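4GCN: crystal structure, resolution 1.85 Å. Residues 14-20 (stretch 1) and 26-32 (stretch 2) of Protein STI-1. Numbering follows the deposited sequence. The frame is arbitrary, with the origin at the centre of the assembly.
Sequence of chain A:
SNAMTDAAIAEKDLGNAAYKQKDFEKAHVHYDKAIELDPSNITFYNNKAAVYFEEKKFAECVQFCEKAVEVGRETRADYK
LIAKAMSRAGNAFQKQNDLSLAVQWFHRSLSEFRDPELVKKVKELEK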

# COMPACT_ATOMS: atom_id res chain seq x y z
N LEU A 14 -12.01 11.92 -2.14
CA LEU A 14 -13.09 11.76 -1.17
C LEU A 14 -12.70 10.71 -0.13
O LEU A 14 -12.98 10.84 1.08
N GLY A 15 -12.13 9.62 -0.59
CA GLY A 15 -11.57 8.64 0.37
C GLY A 15 -10.55 9.22 1.37
O GLY A 15 -10.58 8.88 2.59
N ASN A 16 -9.63 10.07 0.88
CA ASN A 16 -8.61 10.70 1.71
C ASN A 16 -9.28 11.57 2.74
O ASN A 16 -8.86 11.62 3.85
N ALA A 17 -10.34 12.28 2.37
CA ALA A 17 -11.00 13.17 3.34
C ALA A 17 -11.66 12.38 4.49
O ALA A 17 -11.63 12.81 5.64
N ALA A 18 -12.27 11.23 4.18
CA ALA A 18 -12.78 10.32 5.21
C ALA A 18 -11.61 9.76 6.04
O ALA A 18 -11.69 9.65 7.25
N TYR A 19 -10.55 9.35 5.36
CA TYR A 19 -9.41 8.74 6.01
C TYR A 19 -8.81 9.67 7.01
O TYR A 19 -8.48 9.25 8.12
N LYS A 20 -8.75 10.95 6.65
CA LYS A 20 -8.22 12.00 7.52
C LYS A 20 -9.05 12.22 8.78
O LYS A 20 -8.55 12.71 9.78
N LYS A 26 -16.03 4.72 5.40
CA LYS A 26 -16.29 5.64 4.30
C LYS A 26 -15.05 5.74 3.39
O LYS A 26 -15.18 5.83 2.15
N ALA A 27 -13.87 5.66 3.99
CA ALA A 27 -12.60 5.74 3.21
C ALA A 27 -12.56 4.58 2.26
O ALA A 27 -12.29 4.77 1.09
N HIS A 28 -12.85 3.38 2.78
CA HIS A 28 -12.91 2.18 1.93
C HIS A 28 -13.94 2.28 0.80
O HIS A 28 -13.67 1.84 -0.33
N VAL A 29 -15.14 2.79 1.12
CA VAL A 29 -16.25 2.98 0.13
C VAL A 29 -15.74 3.74 -1.12
O VAL A 29 -15.90 3.30 -2.27
N HIS A 30 -15.11 4.87 -0.85
CA HIS A 30 -14.58 5.71 -1.87
C HIS A 30 -13.40 5.13 -2.61
O HIS A 30 -13.31 5.23 -3.87
N TYR A 31 -12.45 4.52 -1.88
CA TYR A 31 -11.27 3.94 -2.55
C TYR A 31 -11.73 2.79 -3.41
O TYR A 31 -11.21 2.57 -4.47
N ASP A 32 -12.76 2.08 -2.96
CA ASP A 32 -13.32 0.95 -3.75
C ASP A 32 -13.95 1.47 -5.02
O ASP A 32 -13.81 0.86 -6.08

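Two nearly antiparallel helical segments of one chain pack closely around a glycine and two alanines, with the Tyr31 ring laid over Gly15, the His30 ring under Leu14, and one side-chain hydrogen bond joining the helices. The axes of helix 14-20 and helix 26-32 approach to 7.6 Å, their directions differ by 166°, and the contact buries 411 Å² summed over both sides. The backbones come nearest at Gly15 and Ala27, whose CA atoms lie 4.2 Å apart. Gly15 leaves room for the Tyr31 ring: it has no side chain, and a CB built there would point toward the other helix and fall 2.6 Å from Tyr31 CE1, a clash, with His30 CB also tight at 3.5 Å. In the space left free, Gly15 CA sits over one face of the Tyr31 ring, 4.1 Å from its centroid and 25° off the normal, a CH-pi contact. Gly15 O touches Ala27 CB at 3.6 Å while accepting the helical hydrogen bond from Tyr19 N at 2.8 Å, so the methyl packs against a carbonyl already engaged in its own helix.

Tyr31 has more of its surface covered by the other stretch than any other residue here. Its CA-to-CB bond points sideways, but chi1 of -68° (m) and chi2 of -39° bring the end of the side chain nearer to the first helix. There Asn16, in the m rotamer (chi1 -69°, chi2 171°), donates from ND2 to Tyr31 OH at 2.6 Å with an N-H...acceptor angle of 145°. The amide nitrogen lies at the edge of the tyrosine ring, near its plane, as suits a donor addressing the phenolic oxygen rather than the pi face. Asn16 points away overall, yet its end turns back to make this bond; ND2 is also hydrogen-bonded elsewhere in the structure. The same hydroxyl packs against Tyr19, with Tyr31 OH 3.8 Å from Tyr19 CB. Tyr19 is a t rotamer (chi1 176°) whose CA-to-CB bond points sideways and whose end leads away, and its CB lies 4.1 Å from Ala27 CB, with Tyr19 N slightly nearer to that methyl at 3.9 Å.

Ala18 points toward the second helix and is buried. Its CB lies 3.6 Å from Ala27 N and 4.1 Å from Ala27 CB, and it also meets Lys26 CG at 3.5 Å. Lys26 starts sideways and runs extended through chi1 to chi3 (172°, -171°, 165°, all t), with chi4 at -130° between wells; its tip passes near the backbone at Ala17, where NZ lies 4.4 Å from Ala17 C.

Toward the start of the first stretch, Leu14 and His30 point at each other's helices. Leu14 (chi1 m, chi2 t) places CB over one face of the His30 ring, 3.6 Å from its centroid and just 9° off the normal, a nearly perpendicular CH-pi approach. His30 (chi1 -73°, m; chi2 -59°) also sets its CB 3.4 Å from Gly15 N. Lys20, His28, Val29 and Asp32 make no contact across the pair.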

# COMPACT_ATOMS: atom_id res chain seq x y z
CB LEU A 14 -14.41 11.34 -1.87
CG LEU A 14 -15.00 12.36 -2.88
CD1 LEU A 14 -16.34 11.89 -3.44
CD2 LEU A 14 -15.20 13.72 -2.25
CB ASN A 16 -7.63 11.57 0.91
CG ASN A 16 -6.69 10.80 -0.04
OD1 ASN A 16 -5.99 11.46 -0.85
ND2 ASN A 16 -6.67 9.48 -0.01
CB ALA A 17 -12.01 14.14 2.65
CB ALA A 18 -13.57 9.19 4.57
CB TYR A 19 -8.36 8.33 5.01
CG TYR A 19 -7.07 7.75 5.60
CD1 TYR A 19 -7.09 6.64 6.44
CD2 TYR A 19 -5.83 8.29 5.27
CE1 TYR A 19 -5.91 6.09 6.95
CE2 TYR A 19 -4.66 7.72 5.77
CZ TYR A 19 -4.71 6.64 6.61
OH TYR A 19 -3.57 6.13 7.13
CB LYS A 20 -8.15 13.31 6.75
CG LYS A 20 -7.06 13.34 5.69
CD LYS A 20 -7.17 14.68 4.98
CE LYS A 20 -6.16 14.84 3.87
NZ LYS A 20 -6.43 16.19 3.28
CB LYS A 26 -16.70 7.03 4.90
CG LYS A 26 -16.88 8.27 4.02
CD LYS A 26 -17.07 9.58 4.88
CE LYS A 26 -16.90 10.95 4.16
NZ LYS A 26 -16.00 12.08 4.70
CB ALA A 27 -11.39 5.72 4.10
CB HIS A 28 -13.20 0.94 2.77
CG HIS A 28 -12.00 0.40 3.52
ND1 HIS A 28 -10.88 -0.06 2.89
CD2 HIS A 28 -11.80 0.21 4.88
CE1 HIS A 28 -10.01 -0.49 3.80
NE2 HIS A 28 -10.56 -0.32 5.02
CB VAL A 29 -17.45 3.72 0.75
CG1 VAL A 29 -18.36 4.34 -0.33
CG2 VAL A 29 -18.27 2.78 1.64
CB HIS A 30 -14.26 7.06 -1.26
CG HIS A 30 -15.52 7.90 -0.93
ND1 HIS A 30 -16.44 8.28 -1.89
CD2 HIS A 30 -15.96 8.44 0.26
CE1 HIS A 30 -17.43 9.01 -1.31
NE2 HIS A 30 -17.15 9.10 0.00
CB TYR A 31 -10.21 3.50 -1.54
CG TYR A 31 -9.48 4.61 -0.76
CD1 TYR A 31 -9.12 5.80 -1.35
CD2 TYR A 31 -9.16 4.42 0.59
CE1 TYR A 31 -8.42 6.80 -0.63
CE2 TYR A 31 -8.53 5.39 1.31
CZ TYR A 31 -8.15 6.59 0.70
OH TYR A 31 -7.48 7.53 1.42
CB ASP A 32 -14.40 0.19 -2.94
CG ASP A 32 -13.78 -0.74 -1.85
OD1 ASP A 32 -12.54 -0.97 -1.87
OD2 ASP A 32 -14.52 -1.20 -0.98